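Local coordinates for extracellular solute-binding protein family 1 (Pseudothermotoga lettingae, PDB 5CI5) that binds the sugar alpha-D-tagatopyranose and probably delivers it, as a solute-binding protein, to an ABC transporter, at residues K188-H191 and T192-Y196; I383-M386 and V387-L391. One frame throughout, in Å; residues are numbered along the deposited sequence.

Contact 1: K188-H191 and T192-Y196. With T6T (alpha-D-tagatopyranose), chain C.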
ATOM      1  N   LYS A 188       8.056   7.249  10.473  1.00  9.49           N
ATOM      2  CA  LYS A 188       7.826   8.348   9.532  1.00 10.39           C
ATOM      3  C   LYS A 188       7.795   7.823   8.092  1.00 11.35           C
ATOM      4  O   LYS A 188       8.625   8.168   7.236  1.00 12.14           O
ATOM      5  CB  LYS A 188       8.888   9.427   9.698  1.00 14.05           C
ATOM      6  CG  LYS A 188       8.798  10.193  11.024  1.00 18.62           C
ATOM      7  CD  LYS A 188       7.448  10.935  11.185  1.00 18.43           C
ATOM      8  CE  LYS A 188       7.164  11.948  10.082  1.00 17.24           C
ATOM      9  NZ  LYS A 188       8.083  13.118  10.125  1.00 21.95           N
ATOM     10  N   THR A 189       6.811   6.966   7.851  1.00  9.26           N
ATOM     11  CA  THR A 189       6.596   6.329   6.564  1.00  7.58           C
ATOM     12  C   THR A 189       5.083   6.276   6.297  1.00  8.29           C
ATOM     13  O   THR A 189       4.256   6.452   7.211  1.00  8.77           O
ATOM     14  CB  THR A 189       7.161   4.898   6.509  1.00 11.41           C
ATOM     15  OG1 THR A 189       6.422   4.094   7.439  1.00  9.00           O
ATOM     16  CG2 THR A 189       8.668   4.828   6.814  1.00 11.47           C
ATOM     17  N   GLU A 190       4.729   6.031   5.035  1.00  7.62           N
ATOM     18  CA  GLU A 190       3.345   6.001   4.608  1.00  7.79           C
ATOM     19  C   GLU A 190       2.532   4.972   5.383  1.00  8.57           C
ATOM     20  O   GLU A 190       1.339   5.152   5.520  1.00  7.58           O
ATOM     21  CB  GLU A 190       3.284   5.702   3.108  1.00  8.32           C
ATOM     22  CG  GLU A 190       1.911   5.720   2.494  1.00  9.89           C
ATOM     23  CD  GLU A 190       1.271   7.082   2.415  1.00 10.68           C
ATOM     24  OE1 GLU A 190       1.932   8.094   2.722  1.00  9.16           O
ATOM     25  OE2 GLU A 190       0.090   7.134   2.051  1.00 10.56           O
ATOM     26  N   HIS A 191       3.169   3.896   5.858  1.00  7.51           N
ATOM     27  CA  HIS A 191       2.445   2.856   6.599  1.00  6.79           C
ATOM     28  C   HIS A 191       1.680   3.471   7.781  1.00  7.43           C
ATOM     29  O   HIS A 191       0.587   3.030   8.148  1.00  7.59           O
ATOM     30  CB  HIS A 191       3.364   1.762   7.174  1.00  7.81           C
ATOM     31  CG  HIS A 191       4.411   1.237   6.242  1.00  7.44           C
ATOM     32  ND1 HIS A 191       5.616   1.877   6.043  1.00  8.86           N
ATOM     33  CD2 HIS A 191       4.477   0.085   5.530  1.00  6.73           C
ATOM     34  CE1 HIS A 191       6.363   1.158   5.224  1.00 11.78           C
ATOM     35  NE2 HIS A 191       5.691   0.067   4.891  1.00  8.54           N
ATOM     36  N   THR A 192       2.284   4.454   8.428  1.00  6.68           N
ATOM     37  CA  THR A 192       1.683   5.073   9.598  1.00  7.66           C
ATOM     38  C   THR A 192       0.424   5.885   9.243  1.00  6.77           C
ATOM     39  O   THR A 192      -0.606   5.809   9.920  1.00  7.33           O
ATOM     40  CB  THR A 192       2.735   5.930  10.298  1.00  9.93           C
ATOM     41  OG1 THR A 192       3.792   5.055  10.708  1.00  8.29           O
ATOM     42  CG2 THR A 192       2.144   6.691  11.519  1.00 11.62           C
ATOM     43  N   THR A 193       0.467   6.592   8.126  1.00  5.54           N
ATOM     44  CA  THR A 193      -0.719   7.255   7.620  1.00  7.60           C
ATOM     45  C   THR A 193      -1.794   6.258   7.269  1.00 11.38           C
ATOM     46  O   THR A 193      -2.962   6.467   7.573  1.00  7.67           O
ATOM     47  CB  THR A 193      -0.399   8.090   6.391  1.00 10.94           C
ATOM     48  OG1 THR A 193       0.542   9.072   6.806  1.00 10.91           O
ATOM     49  CG2 THR A 193      -1.659   8.792   5.806  1.00  8.53           C
ATOM     50  N   LEU A 194      -1.404   5.188   6.594  1.00  6.66           N
ATOM     51  CA  LEU A 194      -2.369   4.177   6.204  1.00  6.80           C
ATOM     52  C   LEU A 194      -2.994   3.525   7.416  1.00  7.82           C
ATOM     53  O   LEU A 194      -4.203   3.259   7.425  1.00  7.50           O
ATOM     54  CB  LEU A 194      -1.705   3.132   5.293  1.00  5.20           C
ATOM     55  CG  LEU A 194      -1.330   3.627   3.895  1.00  5.53           C
ATOM     56  CD1 LEU A 194      -0.300   2.713   3.277  1.00  8.76           C
ATOM     57  CD2 LEU A 194      -2.559   3.737   3.020  1.00 10.62           C
ATOM     58  N   GLY A 195      -2.191   3.269   8.445  1.00  6.48           N
ATOM     59  CA  GLY A 195      -2.706   2.708   9.693  1.00  8.17           C
ATOM     60  C   GLY A 195      -3.734   3.639  10.317  1.00  7.77           C
ATOM     61  O   GLY A 195      -4.842   3.235  10.671  1.00  7.43           O
ATOM     62  N   TYR A 196      -3.379   4.908  10.462  1.00  8.69           N
ATOM     63  CA  TYR A 196      -4.325   5.845  11.010  1.00  5.92           C
ATOM     64  C   TYR A 196      -5.614   5.919  10.167  1.00  7.43           C
ATOM     65  O   TYR A 196      -6.725   5.916  10.714  1.00  7.72           O
ATOM     66  CB  TYR A 196      -3.699   7.239  11.151  1.00  7.67           C
ATOM     67  CG  TYR A 196      -4.731   8.218  11.648  1.00  6.03           C
ATOM     68  CD1 TYR A 196      -5.252   8.105  12.947  1.00  7.81           C
ATOM     69  CD2 TYR A 196      -5.220   9.200  10.830  1.00  5.07           C
ATOM     70  CE1 TYR A 196      -6.238   8.962  13.393  1.00  8.84           C
ATOM     71  CE2 TYR A 196      -6.196  10.069  11.274  1.00  8.07           C
ATOM     72  CZ  TYR A 196      -6.687   9.941  12.551  1.00  7.39           C
ATOM     73  OH  TYR A 196      -7.679  10.812  12.981  1.00 11.04           O
TER
HETATM   74  O3  T6T C 501      -0.372  -0.470  -0.975  1.00  7.87           O
HETATM   75  C3  T6T C 501       0.879  -0.189  -1.593  1.00  7.35           C
HETATM   76  C4  T6T C 501       1.080   1.326  -1.624  1.00  6.93           C
HETATM   77  O4  T6T C 501      -0.044   1.957  -2.252  1.00  7.46           O
HETATM   78  C5  T6T C 501       1.245   1.807  -0.199  1.00  6.51           C
HETATM   79  O5  T6T C 501       1.447   3.221  -0.173  1.00  8.17           O
HETATM   80  C6  T6T C 501       2.401   1.076   0.476  1.00  6.41           C
HETATM   81  O6  T6T C 501       2.130  -0.325   0.471  1.00  8.35           O
HETATM   82  C2  T6T C 501       1.974  -0.875  -0.841  1.00  5.91           C
HETATM   83  O2  T6T C 501       3.206  -0.739  -1.561  1.00  7.34           O
HETATM   84  C1  T6T C 501       1.677  -2.380  -0.665  1.00  8.87           C
HETATM   85  O1  T6T C 501       1.432  -3.040  -1.852  1.00  8.76           O

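Contact 2: I383-M386 and V387-L391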
ATOM      1  N   ILE A 383       0.132  13.483   9.047  1.00  9.47           N
ATOM      2  CA  ILE A 383      -0.501  12.379   9.748  1.00  8.27           C
ATOM      3  C   ILE A 383       0.596  11.552  10.453  1.00  6.65           C
ATOM      4  O   ILE A 383       0.462  11.168  11.624  1.00  8.89           O
ATOM      5  CB  ILE A 383      -1.329  11.493   8.784  1.00  9.32           C
ATOM      6  CG1 ILE A 383      -2.447  12.315   8.118  1.00  8.91           C
ATOM      7  CG2 ILE A 383      -1.885  10.290   9.523  1.00  8.37           C
ATOM      8  CD1 ILE A 383      -3.450  12.906   9.095  1.00 10.67           C
ATOM      9  N   GLN A 384       1.704  11.299   9.751  1.00  8.56           N
ATOM     10  CA  GLN A 384       2.826  10.570  10.337  1.00  9.09           C
ATOM     11  C   GLN A 384       3.322  11.279  11.611  1.00 10.09           C
ATOM     12  O   GLN A 384       3.531  10.651  12.655  1.00 10.27           O
ATOM     13  CB  GLN A 384       3.968  10.440   9.326  1.00 11.46           C
ATOM     14  CG  GLN A 384       3.608   9.553   8.127  1.00  9.84           C
ATOM     15  CD  GLN A 384       4.561   9.723   6.960  1.00 11.10           C
ATOM     16  OE1 GLN A 384       4.154   9.703   5.788  1.00 14.48           O
ATOM     17  NE2 GLN A 384       5.816   9.958   7.271  1.00  8.95           N
ATOM     18  N   THR A 385       3.532  12.588  11.507  1.00  9.66           N
ATOM     19  CA  THR A 385       4.035  13.365  12.627  1.00  9.56           C
ATOM     20  C   THR A 385       3.049  13.353  13.809  1.00 11.00           C
ATOM     21  O   THR A 385       3.438  13.180  14.956  1.00 11.64           O
ATOM     22  CB  THR A 385       4.334  14.807  12.169  1.00 10.10           C
ATOM     23  OG1 THR A 385       5.391  14.781  11.197  1.00 13.74           O
ATOM     24  CG2 THR A 385       4.739  15.698  13.362  1.00 11.97           C
HETATM   25  N   MSE A 386       1.770  13.492  13.499  1.00 10.02           N
HETATM   26  CA  MSE A 386       0.699  13.430  14.484  1.00 10.11           C
HETATM   27  C   MSE A 386       0.813  12.147  15.318  1.00 13.04           C
HETATM   28  O   MSE A 386       0.873  12.181  16.570  1.00 11.33           O
HETATM   29  CB  MSE A 386      -0.647  13.502  13.764  1.00 10.20           C
HETATM   30  CG  MSE A 386      -1.830  13.460  14.674  1.00  9.95           C
HETATM   31 SE   MSE A 386      -3.463  13.291  13.682  0.63 11.58          SE
HETATM   32  CE  MSE A 386      -3.200  11.495  12.993  1.00 12.05           C
ATOM     33  N   VAL A 387       0.872  11.007  14.630  1.00  8.15           N
ATOM     34  CA  VAL A 387       0.930   9.729  15.319  1.00  9.24           C
ATOM     35  C   VAL A 387       2.211   9.632  16.139  1.00  9.62           C
ATOM     36  O   VAL A 387       2.179   9.212  17.315  1.00 10.40           O
ATOM     37  CB  VAL A 387       0.839   8.567  14.320  1.00 10.52           C
ATOM     38  CG1 VAL A 387       1.107   7.222  15.003  1.00  8.55           C
ATOM     39  CG2 VAL A 387      -0.524   8.568  13.661  1.00 10.91           C
ATOM     40  N   GLN A 388       3.334  10.021  15.548  1.00 11.80           N
ATOM     41  CA  GLN A 388       4.608   9.887  16.250  1.00 12.95           C
ATOM     42  C   GLN A 388       4.658  10.718  17.515  1.00 13.62           C
ATOM     43  O   GLN A 388       5.161  10.248  18.540  1.00 17.70           O
ATOM     44  CB  GLN A 388       5.800  10.305  15.380  1.00 16.36           C
ATOM     45  CG  GLN A 388       6.238   9.317  14.401  1.00 16.69           C
ATOM     46  CD  GLN A 388       7.771   9.224  14.320  1.00 20.89           C
ATOM     47  OE1 GLN A 388       8.498  10.223  14.492  1.00 18.78           O
ATOM     48  NE2 GLN A 388       8.259   8.021  14.084  1.00 13.46           N
ATOM     49  N   ARG A 389       4.131  11.935  17.466  1.00  9.45           N
ATOM     50  CA  ARG A 389       4.246  12.854  18.594  1.00 15.72           C
ATOM     51  C   ARG A 389       3.420  12.321  19.758  1.00 14.28           C
ATOM     52  O   ARG A 389       3.779  12.501  20.913  1.00 12.85           O
ATOM     53  CB  ARG A 389       3.818  14.267  18.184  1.00 21.20           C
ATOM     54  CG  ARG A 389       4.809  14.951  17.221  1.00 27.44           C
ATOM     55  CD  ARG A 389       5.636  16.036  17.900  1.00 32.75           C
ATOM     56  NE  ARG A 389       5.126  17.368  17.625  1.00 46.20           N
ATOM     57  CZ  ARG A 389       5.390  18.435  18.373  1.00 38.73           C
ATOM     58  NH1 ARG A 389       6.162  18.330  19.451  1.00 34.33           N
ATOM     59  NH2 ARG A 389       4.881  19.606  18.041  1.00 49.89           N
ATOM     60  N   VAL A 390       2.320  11.646  19.457  1.00 11.21           N
ATOM     61  CA  VAL A 390       1.548  10.997  20.506  1.00 11.44           C
ATOM     62  C   VAL A 390       2.331   9.812  21.081  1.00 12.54           C
ATOM     63  O   VAL A 390       2.443   9.669  22.309  1.00 12.75           O
ATOM     64  CB  VAL A 390       0.167  10.538  19.987  1.00 10.01           C
ATOM     65  CG1 VAL A 390      -0.534   9.680  21.034  1.00 12.17           C
ATOM     66  CG2 VAL A 390      -0.648  11.740  19.619  1.00 12.90           C
ATOM     67  N   LEU A 391       2.890   8.973  20.210  1.00  9.57           N
ATOM     68  CA  LEU A 391       3.623   7.794  20.656  1.00 10.10           C
ATOM     69  C   LEU A 391       4.817   8.194  21.530  1.00 15.29           C
ATOM     70  O   LEU A 391       5.143   7.500  22.483  1.00 15.18           O
ATOM     71  CB  LEU A 391       4.114   6.978  19.455  1.00  8.98           C
ATOM     72  CG  LEU A 391       3.017   6.295  18.648  1.00 10.03           C
ATOM     73  CD1 LEU A 391       3.611   5.649  17.399  1.00 13.22           C
ATOM     74  CD2 LEU A 391       2.311   5.249  19.483  1.00  9.93           C
TER

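Contact 1: K188-H191 and T192-Y196
The N-terminal turn of helix 190-202, which gives two residues to the tagatose pocket, is where Glu-190 and Leu-194, one turn apart, meet beside O5 of the sugar. Their side chains cross at about a right angle, with CD1 of Leu-194 lying 3.8 Å from CG of Glu-190. The same two atoms reach the ligand: Glu-190 CG stands 3.7 Å from O5 of the sugar and Leu-194 CD1 3.9 Å from it, both distances of van der Waals contact. With CG of Glu-190 opposite its backbone N (chi1 -176°) and the chain bent at chi2 (69°), the carboxylate turns aside from the sugar to Arg-370, Tyr-376 and Ser-380.

The backbone closes through Leu-194 N to Glu-190 O (2.9 Å), a straight bond with an N-H...O angle of 166°, and through Gly-195 N to His-191 O (2.8 Å). Ahead of them, Thr-192 N donates to Thr-189 O at 3.1 Å, from above the carbonyl plane. Thr-189 OG1 also hydrogen-bonds His-191 ND1 (2.7 Å); with NE2 bonded to Asp-248 as well, both nitrogens are engaged and the ring's rotation is fixed.

Replacing Leu-194 with an alanine would probably remove the methyl that touches both Glu-190 CG and the sugar's O5 and open a gap beside them. Glu-190 splits its roles: its CG methylene touches the ligand, while its carboxylate pairs with Arg-370.

Contact 2: I383-M386 and V387-L391
Four successive i to i+4 hydrogen bonds join 383-386 to 387-391, the last turns of helix 376-391. Val-387 N donates to Ile-383 O at 3.0 Å, Gln-388 N to Gln-384 O also at 3.0 Å, and Arg-389 N to Thr-385 O at 2.9 Å. The fourth, from Val-390 N to Met-386 O, is longer at 3.3 Å, although its N-H...O angle of 157° remains good.

Two side-chain pairs accompany this backbone. Thr-385 and Arg-389 run side by side in the same direction, methyl CG2 of the threonine 3.9 Å from CG of the arginine. That CG also lies 3.2 Å from Thr-385 O, so the aliphatic root of the arginine covers the carbonyl that its own backbone N-H engages. The hydroxyl of Thr-385 turns back to Glu-381 O.

Met-386, present as selenomethionine, starts out extended, with CG opposite its backbone N (chi1 -179°), and bends only at chi3 (68°). This final bend brings CE to 4.0 Å from CG2 of Val-387, the two side chains crossing at a slant. Val-387 CG2 is also 3.4 Å from Ile-383 O. Met-386 continues onto Ala-400, Ile-401 and Ala-404 of helix 397-413, whereas Val-387 packs on Thr-192 and Tyr-229.

The helix end therefore presents two kinds of surface: Met-386, Val-387 and Val-390 bury apolar side chains against neighbouring helices, while Gln-388, whose NE2 hydrogen-bonds Gly-186 O, ties the helix to the loop leading to helix 190-202.

Overall arrangement
Contact 1 lies against the sugar and contact 2 stands behind it, their centres about 10 Å apart; the side chain of Gln-384 and the ligand are still about 9 Å apart at their nearest atoms. The two contacts touch directly: Gln-384 NE2 comes within 3.0 Å of Lys-188 C, and Gln-384 CG within 3.4 Å of Thr-193 OG1. Ser-380, earlier on helix 376-391, joins them by hydrogen bonds to Glu-190, Thr-193 and Gln-384, so a second-shell hydroxyl probably helps to position the carboxylate of Glu-190, whose CG touches the sugar. Lys-188 adds a salt bridge to Glu-381 and a weak hydrogen bond to Thr-385. Helix 376-391 thus backs the helix start that meets tagatose.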